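Local coordinates for protein endoglucanase A (Clostridium acetobutylicum, PDB 3IK2) that probably hydrolyses internal beta-1,4-glucosidic bonds of cellulose and related glucans, as a glycoside hydrolase family 44 endoglucanase with a TIM-like barrel, at residues V5-N10 / V417-S422; G164-S169 / P217-F222; T196-V201 / S238-S243; G357-S362 / E386-K391. All blocks are in the same frame, centred on the assembly; numbering follows the deposited sequence.

Overall arrangement
Contact 1 belongs to the beta-sandwich domain, where strand 415-421, late in the chain, comes back beside the N-terminal strand 2-15; the other three are nested between its segments and belong to the TIM-like barrel. Contact 2 joins two turns entering barrel strands at their N-terminal ends. Contacts 3 and 4 join connections that follow strands at the C-terminal end, the side on which TIM barrels carry their active sites. Contacts 2 and 3 are linked through helix 198-215 and strand 220-226, nearest atoms about 9 Å apart. Contact 4 lies across the chain's centre from contact 2, centres 33 Å apart, its nearest atoms about 17 Å from contact 1. The calcium site (E48, D144, D147, S149) lies in none of them.

Contact 1. Residues V5-N10 / V417-S422; sequences VNIDTN and VKCDTS
Two neighbouring strands of the beta-sandwich domain run antiparallel, 170° between their directions, so that the start of the chain pairs with strand 415-421. N6 and D420 form a hydrogen-bonded pair: N6 N gives a nearly straight bond to D420 O (3.0 Å), in the carbonyl plane, and D420 N returns one to N6 O, arriving above that carbonyl's plane. On one face C419 has its SG anti to the backbone N, which lays the sulfur beside I7 CG1 at 3.5 Å, with V5 CG1, further along the strand of I7, 3.7 Å away. V417 CG2 meets I7 CG2 obliquely at the end of this row, and M441 and I443 of strand 440-447 help to cover I7. The opposite face is polar, and K418 crosses it in extended form. Its CB rests 3.6 Å from D8 O, CG passes D8 N and N6 O, and CD lies against D8 CB at 3.8 Å. The ammonium stops short of the carboxylate, NZ 4.9 Å from D8 OD1. D8 OD2 instead closes an Asx turn with N10 N. A water bridges the charges, accepting from K418 NZ at 2.6 Å and donating to D8 OD1 at 2.4 Å.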
# COMPACT_ATOMS: atom_id res chain seq x y z
N VAL A 5 29.44 4.57 -1.33
CA VAL A 5 28.16 5.21 -1.06
C VAL A 5 28.40 6.66 -0.74
O VAL A 5 29.01 7.00 0.28
CB VAL A 5 27.45 4.57 0.14
CG1 VAL A 5 26.04 5.25 0.41
CG2 VAL A 5 27.36 3.05 -0.05
N ASN A 6 27.89 7.51 -1.62
CA ASN A 6 28.00 8.95 -1.53
C ASN A 6 26.69 9.58 -1.05
O ASN A 6 25.67 9.59 -1.77
CB ASN A 6 28.42 9.52 -2.89
CG ASN A 6 29.80 9.03 -3.32
OD1 ASN A 6 30.69 8.81 -2.50
ND2 ASN A 6 29.99 8.87 -4.62
N ILE A 7 26.73 10.09 0.18
CA ILE A 7 25.58 10.77 0.78
C ILE A 7 25.79 12.29 0.77
O ILE A 7 26.87 12.79 1.09
CB ILE A 7 25.27 10.20 2.23
CG1 ILE A 7 24.98 8.69 2.14
CG2 ILE A 7 24.10 10.90 2.90
CD1 ILE A 7 25.17 7.93 3.45
N ASP A 8 24.76 13.03 0.39
CA ASP A 8 24.76 14.48 0.54
C ASP A 8 23.49 14.93 1.26
O ASP A 8 22.43 14.89 0.67
CB ASP A 8 24.86 15.16 -0.83
CG ASP A 8 24.99 16.69 -0.74
OD1 ASP A 8 25.37 17.30 -1.76
OD2 ASP A 8 24.72 17.27 0.35
N THR A 9 23.61 15.35 2.51
CA THR A 9 22.41 15.71 3.31
C THR A 9 21.76 17.03 2.88
O THR A 9 20.71 17.40 3.41
CB THR A 9 22.68 15.72 4.84
OG1 THR A 9 23.63 16.74 5.15
CG2 THR A 9 23.20 14.35 5.32
N ASN A 10 22.38 17.70 1.91
CA ASN A 10 21.91 18.99 1.39
C ASN A 10 21.52 18.89 -0.08
O ASN A 10 21.27 19.90 -0.72
CB ASN A 10 22.99 20.08 1.58
CG ASN A 10 22.41 21.53 1.51
OD1 ASN A 10 22.97 22.40 0.82
ND2 ASN A 10 21.33 21.78 2.24
N VAL A 417 17.48 11.84 1.73
CA VAL A 417 18.54 12.65 1.14
C VAL A 417 19.32 11.81 0.16
O VAL A 417 19.24 10.59 0.17
CB VAL A 417 19.48 13.32 2.21
CG1 VAL A 417 18.67 14.21 3.23
CG2 VAL A 417 20.32 12.30 2.95
N LYS A 418 20.07 12.49 -0.71
CA LYS A 418 20.96 11.86 -1.67
C LYS A 418 21.82 10.76 -1.05
O LYS A 418 22.58 11.01 -0.13
CB LYS A 418 21.86 12.91 -2.30
CG LYS A 418 22.91 12.30 -3.23
CD LYS A 418 23.64 13.41 -3.97
CE LYS A 418 24.96 12.90 -4.56
NZ LYS A 418 25.61 13.98 -5.39
N CYS A 419 21.70 9.55 -1.60
CA CYS A 419 22.41 8.40 -1.11
C CYS A 419 22.60 7.48 -2.29
O CYS A 419 21.75 6.62 -2.57
CB CYS A 419 21.62 7.70 -0.01
SG CYS A 419 22.58 6.47 0.88
N ASP A 420 23.71 7.68 -3.00
CA ASP A 420 23.99 6.95 -4.25
C ASP A 420 25.00 5.87 -4.00
O ASP A 420 26.13 6.14 -3.58
CB ASP A 420 24.51 7.89 -5.35
CG ASP A 420 23.50 8.97 -5.74
OD1 ASP A 420 22.28 8.69 -5.72
OD2 ASP A 420 23.93 10.08 -6.10
N THR A 421 24.59 4.64 -4.30
CA THR A 421 25.48 3.50 -4.26
C THR A 421 26.08 3.29 -5.66
O THR A 421 25.42 3.55 -6.66
CB THR A 421 24.75 2.24 -3.74
OG1 THR A 421 25.69 1.19 -3.53
CG2 THR A 421 23.67 1.76 -4.68
N SER A 422 27.31 2.81 -5.71
CA SER A 422 27.98 2.48 -6.97
C SER A 422 27.56 1.10 -7.49
O SER A 422 27.92 0.73 -8.61
CB SER A 422 29.50 2.55 -6.81
OG SER A 422 29.95 1.56 -5.90
O HOH W 1 25.35 16.07 -3.87

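Contact 2. Residues G164-S169 / P217-F222; sequences GSASGS and PAAETF
S165 carries its OG anti to the backbone N (chi1 175°), which swings the hydroxyl back over its own turn; S167 puts OG between its backbone N and carbonyl carbon (chi1 58°) and so faces the same oxygen. S165 OG accepts an almost straight bond from S167 N at 3.3 Å, closing an ST turn, with a weak further bond from S167 OG. D216, just before 217-222, is the stronger partner of that hydroxyl: its OD1 bonds S165 OG and A218 N, while OD2 takes A166 N. One carboxylate thus ties both backbones together. These are two alpha-to-beta turns at the N-terminal end of the TIM-like barrel, the one leaving helix 152-163 on its way to strand 174-177, the other running into strand 220-226. A type I turn from S165 to G168 shapes the first and brings its small side chains against the alanines of the second. A218 CB fits into the turn, 3.5 Å from S165 OG and 3.9 Å from S167 CB. Deeper in, A166 directs its methyl at the opposing backbone, CB lying 3.7 Å from A219 CA and 4.1 Å from A219 CB.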
# COMPACT_ATOMS: atom_id res chain seq x y z
N GLY A 164 -15.34 11.89 14.49
CA GLY A 164 -15.11 13.22 13.95
C GLY A 164 -14.42 13.24 12.60
O GLY A 164 -14.08 12.20 12.01
N SER A 165 -14.20 14.45 12.11
CA SER A 165 -13.55 14.62 10.84
C SER A 165 -12.10 14.12 10.87
O SER A 165 -11.47 14.09 11.92
CB SER A 165 -13.59 16.09 10.42
OG SER A 165 -12.85 16.26 9.24
N ALA A 166 -11.59 13.74 9.70
CA ALA A 166 -10.17 13.47 9.43
C ALA A 166 -9.22 14.57 9.86
O ALA A 166 -8.05 14.29 10.09
CB ALA A 166 -9.96 13.21 7.94
N SER A 167 -9.69 15.82 9.92
CA SER A 167 -8.88 16.94 10.40
C SER A 167 -8.52 16.84 11.88
O SER A 167 -7.60 17.51 12.32
CB SER A 167 -9.57 18.28 10.14
OG SER A 167 -10.83 18.32 10.76
N GLY A 168 -9.22 16.00 12.64
CA GLY A 168 -8.92 15.89 14.09
C GLY A 168 -8.15 14.65 14.47
O GLY A 168 -7.92 13.79 13.63
N SER A 169 -7.76 14.55 15.75
CA SER A 169 -6.89 13.43 16.22
C SER A 169 -7.47 12.00 16.04
O SER A 169 -6.72 11.02 15.92
CB SER A 169 -6.42 13.65 17.68
OG SER A 169 -7.50 14.00 18.55
N PRO A 217 -15.23 16.91 4.44
CA PRO A 217 -14.43 17.67 3.48
C PRO A 217 -12.92 17.44 3.59
O PRO A 217 -12.20 17.62 2.63
CB PRO A 217 -14.81 19.16 3.77
CG PRO A 217 -16.14 19.09 4.42
CD PRO A 217 -16.19 17.77 5.17
N ALA A 218 -12.46 17.04 4.77
CA ALA A 218 -11.03 16.90 5.10
C ALA A 218 -10.53 15.47 4.86
O ALA A 218 -9.33 15.21 4.91
CB ALA A 218 -10.82 17.29 6.57
N ALA A 219 -11.44 14.53 4.60
CA ALA A 219 -11.04 13.15 4.35
C ALA A 219 -10.53 12.99 2.92
O ALA A 219 -10.94 13.70 1.99
CB ALA A 219 -12.19 12.21 4.63
N GLU A 220 -9.61 12.04 2.76
CA GLU A 220 -8.93 11.80 1.48
C GLU A 220 -9.52 10.59 0.75
O GLU A 220 -9.96 9.61 1.38
CB GLU A 220 -7.45 11.57 1.73
CG GLU A 220 -6.69 12.87 1.98
CD GLU A 220 -5.25 12.60 2.39
OE1 GLU A 220 -4.89 11.43 2.71
OE2 GLU A 220 -4.47 13.58 2.45
N THR A 221 -9.53 10.69 -0.59
CA THR A 221 -10.11 9.63 -1.43
C THR A 221 -9.04 8.94 -2.21
O THR A 221 -8.09 9.58 -2.68
CB THR A 221 -11.20 10.15 -2.41
OG1 THR A 221 -10.68 11.27 -3.13
CG2 THR A 221 -12.46 10.55 -1.64
N PHE A 222 -9.20 7.62 -2.32
CA PHE A 222 -8.21 6.72 -2.91
C PHE A 222 -8.97 6.00 -4.00
O PHE A 222 -9.99 5.34 -3.71
CB PHE A 222 -7.69 5.68 -1.88
CG PHE A 222 -6.73 6.26 -0.84
CD1 PHE A 222 -7.16 7.23 0.07
CD2 PHE A 222 -5.40 5.83 -0.78
CE1 PHE A 222 -6.29 7.78 1.00
CE2 PHE A 222 -4.51 6.33 0.17
CZ PHE A 222 -4.95 7.34 1.07

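Contact 3. Residues T196-V201 / S238-S243; sequences TKCSEV and SPDWSS
D240, C198 and K197 lose the most surface here, and D240 does the gripping. Its CG sits between the backbone N and the carbonyl carbon (chi1 69°), which brings the carboxylate to the N-terminal end of helix 198-215. There it takes two consecutive amides in a fork: OD1 accepts from C198 N at 2.7 Å and OD2 from S199 N at 3.0 Å, each on its syn lone pair. The partial positive charge of this helix end would probably stabilise the carboxylate. A water donates to D240 OD2 as well. K197, at the N-cap position, crosses D240 obliquely with its CB 3.6 Å from OD1, then carries its amine off, NZ staying 6.6 Å from that oxygen. C198 points toward 238-243. Its SG lies 3.7 Å from W241 CE3, meeting the indole obliquely, and 3.6 Å from S238 CB. S238 OG lies within reach of both T196 O and D240 OD1. Both segments lie in the connections that follow barrel strands 174-177 and 220-226, so the contact ties the start of helix 198-215 to the turn into helix 241-245, while F251 and Y254 of helix 251-266 pack against C198.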
# COMPACT_ATOMS: atom_id res chain seq x y z
N THR A 196 -16.65 -4.06 -16.37
CA THR A 196 -16.71 -2.68 -15.90
C THR A 196 -16.22 -1.73 -16.99
O THR A 196 -15.14 -1.89 -17.54
CB THR A 196 -15.85 -2.50 -14.64
OG1 THR A 196 -16.09 -3.59 -13.73
CG2 THR A 196 -16.12 -1.15 -14.00
N LYS A 197 -17.01 -0.72 -17.30
CA LYS A 197 -16.62 0.24 -18.31
C LYS A 197 -15.69 1.29 -17.70
O LYS A 197 -15.74 1.57 -16.50
CB LYS A 197 -17.85 0.90 -18.91
CG LYS A 197 -18.64 0.01 -19.84
CD LYS A 197 -19.86 0.81 -20.32
CE LYS A 197 -20.60 0.12 -21.43
NZ LYS A 197 -21.28 -1.10 -20.91
N CYS A 198 -14.82 1.84 -18.55
CA CYS A 198 -14.00 2.98 -18.19
C CYS A 198 -14.90 4.11 -17.74
O CYS A 198 -14.67 4.71 -16.70
CB CYS A 198 -13.13 3.43 -19.38
SG CYS A 198 -12.00 2.18 -19.89
N SER A 199 -15.96 4.37 -18.50
CA SER A 199 -16.92 5.43 -18.12
C SER A 199 -17.66 5.12 -16.79
O SER A 199 -17.94 6.04 -16.00
CB SER A 199 -17.94 5.66 -19.23
OG SER A 199 -18.81 4.55 -19.31
N GLU A 200 -17.96 3.84 -16.56
CA GLU A 200 -18.60 3.42 -15.32
C GLU A 200 -17.70 3.66 -14.09
O GLU A 200 -18.12 4.29 -13.12
CB GLU A 200 -19.02 1.94 -15.41
CG GLU A 200 -19.42 1.35 -14.05
CD GLU A 200 -19.74 -0.16 -14.11
OE1 GLU A 200 -19.50 -0.79 -15.15
OE2 GLU A 200 -20.23 -0.69 -13.09
N VAL A 201 -16.45 3.19 -14.16
CA VAL A 201 -15.51 3.41 -13.04
C VAL A 201 -15.30 4.90 -12.71
O VAL A 201 -15.29 5.30 -11.53
CB VAL A 201 -14.15 2.67 -13.23
CG1 VAL A 201 -13.27 3.34 -14.22
CG2 VAL A 201 -13.41 2.58 -11.88
N SER A 238 -11.14 -3.33 -21.15
CA SER A 238 -12.47 -2.76 -20.99
C SER A 238 -13.13 -2.62 -22.36
O SER A 238 -12.48 -2.17 -23.32
CB SER A 238 -12.35 -1.42 -20.28
OG SER A 238 -13.63 -0.94 -19.93
N PRO A 239 -14.42 -3.03 -22.48
CA PRO A 239 -15.11 -2.93 -23.77
C PRO A 239 -15.16 -1.51 -24.35
O PRO A 239 -15.16 -1.37 -25.57
CB PRO A 239 -16.53 -3.47 -23.47
CG PRO A 239 -16.65 -3.45 -21.95
CD PRO A 239 -15.27 -3.65 -21.45
N ASP A 240 -15.20 -0.47 -23.51
CA ASP A 240 -15.23 0.90 -24.02
C ASP A 240 -13.84 1.58 -24.14
O ASP A 240 -13.77 2.74 -24.54
CB ASP A 240 -16.19 1.77 -23.20
CG ASP A 240 -15.70 2.05 -21.78
OD1 ASP A 240 -15.05 1.20 -21.18
OD2 ASP A 240 -16.00 3.12 -21.23
N TRP A 241 -12.76 0.87 -23.82
CA TRP A 241 -11.43 1.50 -23.81
C TRP A 241 -11.04 2.09 -25.18
O TRP A 241 -10.60 3.25 -25.26
CB TRP A 241 -10.34 0.59 -23.23
CG TRP A 241 -8.98 1.20 -23.34
CD1 TRP A 241 -7.91 0.70 -24.06
CD2 TRP A 241 -8.53 2.43 -22.75
NE1 TRP A 241 -6.83 1.55 -23.94
CE2 TRP A 241 -7.18 2.61 -23.14
CE3 TRP A 241 -9.13 3.41 -21.94
CZ2 TRP A 241 -6.42 3.72 -22.74
CZ3 TRP A 241 -8.39 4.52 -21.56
CH2 TRP A 241 -7.03 4.66 -21.96
N SER A 242 -11.23 1.32 -26.25
CA SER A 242 -10.95 1.79 -27.62
C SER A 242 -11.57 3.13 -27.96
O SER A 242 -10.93 4.00 -28.52
CB SER A 242 -11.37 0.75 -28.66
OG SER A 242 -10.30 -0.17 -28.81
N SER A 243 -12.84 3.29 -27.61
CA SER A 243 -13.55 4.54 -27.88
C SER A 243 -13.23 5.73 -26.95
O SER A 243 -13.59 6.87 -27.26
CB SER A 243 -15.05 4.27 -27.89
OG SER A 243 -15.50 3.86 -26.63
O HOH W 2 -17.70 4.92 -22.47

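Contact 4. Residues G357-S362 / E386-K391; sequences GEDHIS and ECNSDK
E358 reaches out in extended form and brings its carboxylate tip to tip with that of E386, the planes 84° apart and E358 OE1 only 2.5 Å from E386 OE1. E386 gets there by a bend at chi2 (51°) that brings its end toward E358. The other oxygen of E358 is held by donors: OE2 accepts from C387 N at 3.0 Å on its syn lone pair, and from N354 ND2. N388 slides past in the opposite direction, its CB 3.2 Å from E358 OE1. Further out, D359 and N388 cross at about a right angle and are joined by a water that donates to D359 OD2 and accepts from N388 ND2. The loops follow barrel strands 347-353 and 379-384, the last two of the TIM-like barrel, and so lie at its C-terminal end, where TIM barrels as a rule have their active site. A type I' turn from N388 to K391 folds the second back; E386 OE1 still takes N388 N at 2.8 Å from above its plane, while OE2 bonds N392 and Y384. With the oxygens so close, one acid probably holds a proton and shares it with the other; two neighbouring carboxylates would be expected to raise the pKa of one.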
# COMPACT_ATOMS: atom_id res chain seq x y z
N GLY A 357 8.00 -14.79 -0.40
CA GLY A 357 9.05 -15.32 0.49
C GLY A 357 9.20 -14.61 1.84
O GLY A 357 10.30 -14.24 2.25
N GLU A 358 8.06 -14.45 2.50
CA GLU A 358 7.83 -13.59 3.66
C GLU A 358 8.58 -14.08 4.88
O GLU A 358 8.91 -13.29 5.75
CB GLU A 358 6.34 -13.58 4.01
CG GLU A 358 5.43 -12.97 2.97
CD GLU A 358 3.99 -13.18 3.33
OE1 GLU A 358 3.73 -13.60 4.49
OE2 GLU A 358 3.12 -12.88 2.48
N ASP A 359 8.88 -15.38 4.90
CA ASP A 359 9.56 -15.98 6.01
C ASP A 359 11.03 -16.33 5.67
O ASP A 359 11.62 -17.19 6.30
CB ASP A 359 8.78 -17.21 6.49
CG ASP A 359 8.65 -18.30 5.43
OD1 ASP A 359 9.15 -18.12 4.29
OD2 ASP A 359 8.02 -19.34 5.73
N HIS A 360 11.59 -15.58 4.72
CA HIS A 360 12.94 -15.80 4.17
C HIS A 360 13.68 -14.45 4.07
O HIS A 360 13.04 -13.42 3.87
CB HIS A 360 12.80 -16.42 2.76
CG HIS A 360 14.10 -16.77 2.11
ND1 HIS A 360 14.79 -17.93 2.39
CD2 HIS A 360 14.83 -16.12 1.18
CE1 HIS A 360 15.89 -17.98 1.66
NE2 HIS A 360 15.94 -16.89 0.92
N ILE A 361 15.00 -14.45 4.20
CA ILE A 361 15.80 -13.20 4.11
C ILE A 361 15.55 -12.42 2.81
O ILE A 361 15.53 -11.17 2.82
CB ILE A 361 17.35 -13.48 4.33
CG1 ILE A 361 18.20 -12.19 4.35
CG2 ILE A 361 17.92 -14.43 3.25
CD1 ILE A 361 17.76 -11.06 5.32
N SER A 362 15.40 -13.13 1.68
CA SER A 362 15.07 -12.49 0.37
C SER A 362 13.71 -11.76 0.41
O SER A 362 13.52 -10.74 -0.25
CB SER A 362 15.13 -13.52 -0.79
OG SER A 362 14.10 -14.49 -0.68
N GLU A 386 -0.90 -9.52 3.27
CA GLU A 386 -0.42 -10.82 3.71
C GLU A 386 -0.81 -11.94 2.75
O GLU A 386 -2.00 -12.12 2.47
CB GLU A 386 -1.00 -11.12 5.10
CG GLU A 386 -0.57 -12.49 5.68
CD GLU A 386 0.91 -12.69 5.65
OE1 GLU A 386 1.35 -13.84 5.37
OE2 GLU A 386 1.65 -11.71 5.91
N CYS A 387 0.18 -12.68 2.25
CA CYS A 387 -0.08 -13.80 1.33
C CYS A 387 0.39 -15.19 1.79
O CYS A 387 0.35 -16.12 0.98
CB CYS A 387 0.51 -13.50 -0.04
SG CYS A 387 -0.19 -12.02 -0.79
N ASN A 388 0.84 -15.33 3.04
CA ASN A 388 1.40 -16.60 3.48
C ASN A 388 0.97 -17.04 4.89
O ASN A 388 1.81 -17.46 5.68
CB ASN A 388 2.95 -16.53 3.41
CG ASN A 388 3.60 -17.92 3.30
OD1 ASN A 388 2.96 -18.90 2.87
ND2 ASN A 388 4.88 -18.00 3.67
N SER A 389 -0.31 -16.91 5.20
CA SER A 389 -0.88 -17.27 6.51
C SER A 389 -0.08 -16.79 7.71
O SER A 389 0.12 -17.54 8.68
CB SER A 389 -1.13 -18.78 6.59
OG SER A 389 -1.96 -19.19 5.51
N ASP A 390 0.39 -15.54 7.63
CA ASP A 390 1.15 -14.88 8.71
C ASP A 390 2.52 -15.51 8.98
O ASP A 390 3.13 -15.29 10.02
CB ASP A 390 0.34 -14.83 10.01
CG ASP A 390 -0.98 -14.10 9.86
OD1 ASP A 390 -1.03 -13.04 9.21
OD2 ASP A 390 -1.97 -14.59 10.43
N LYS A 391 3.00 -16.31 8.04
CA LYS A 391 4.39 -16.77 8.11
C LYS A 391 5.30 -15.71 7.51
O LYS A 391 5.84 -15.88 6.43
CB LYS A 391 4.54 -18.13 7.42
CG LYS A 391 3.80 -19.26 8.20
CD LYS A 391 3.94 -20.59 7.49
CE LYS A 391 2.88 -20.72 6.41
NZ LYS A 391 3.09 -21.99 5.65
O HOH W 3 6.32 -20.49 4.04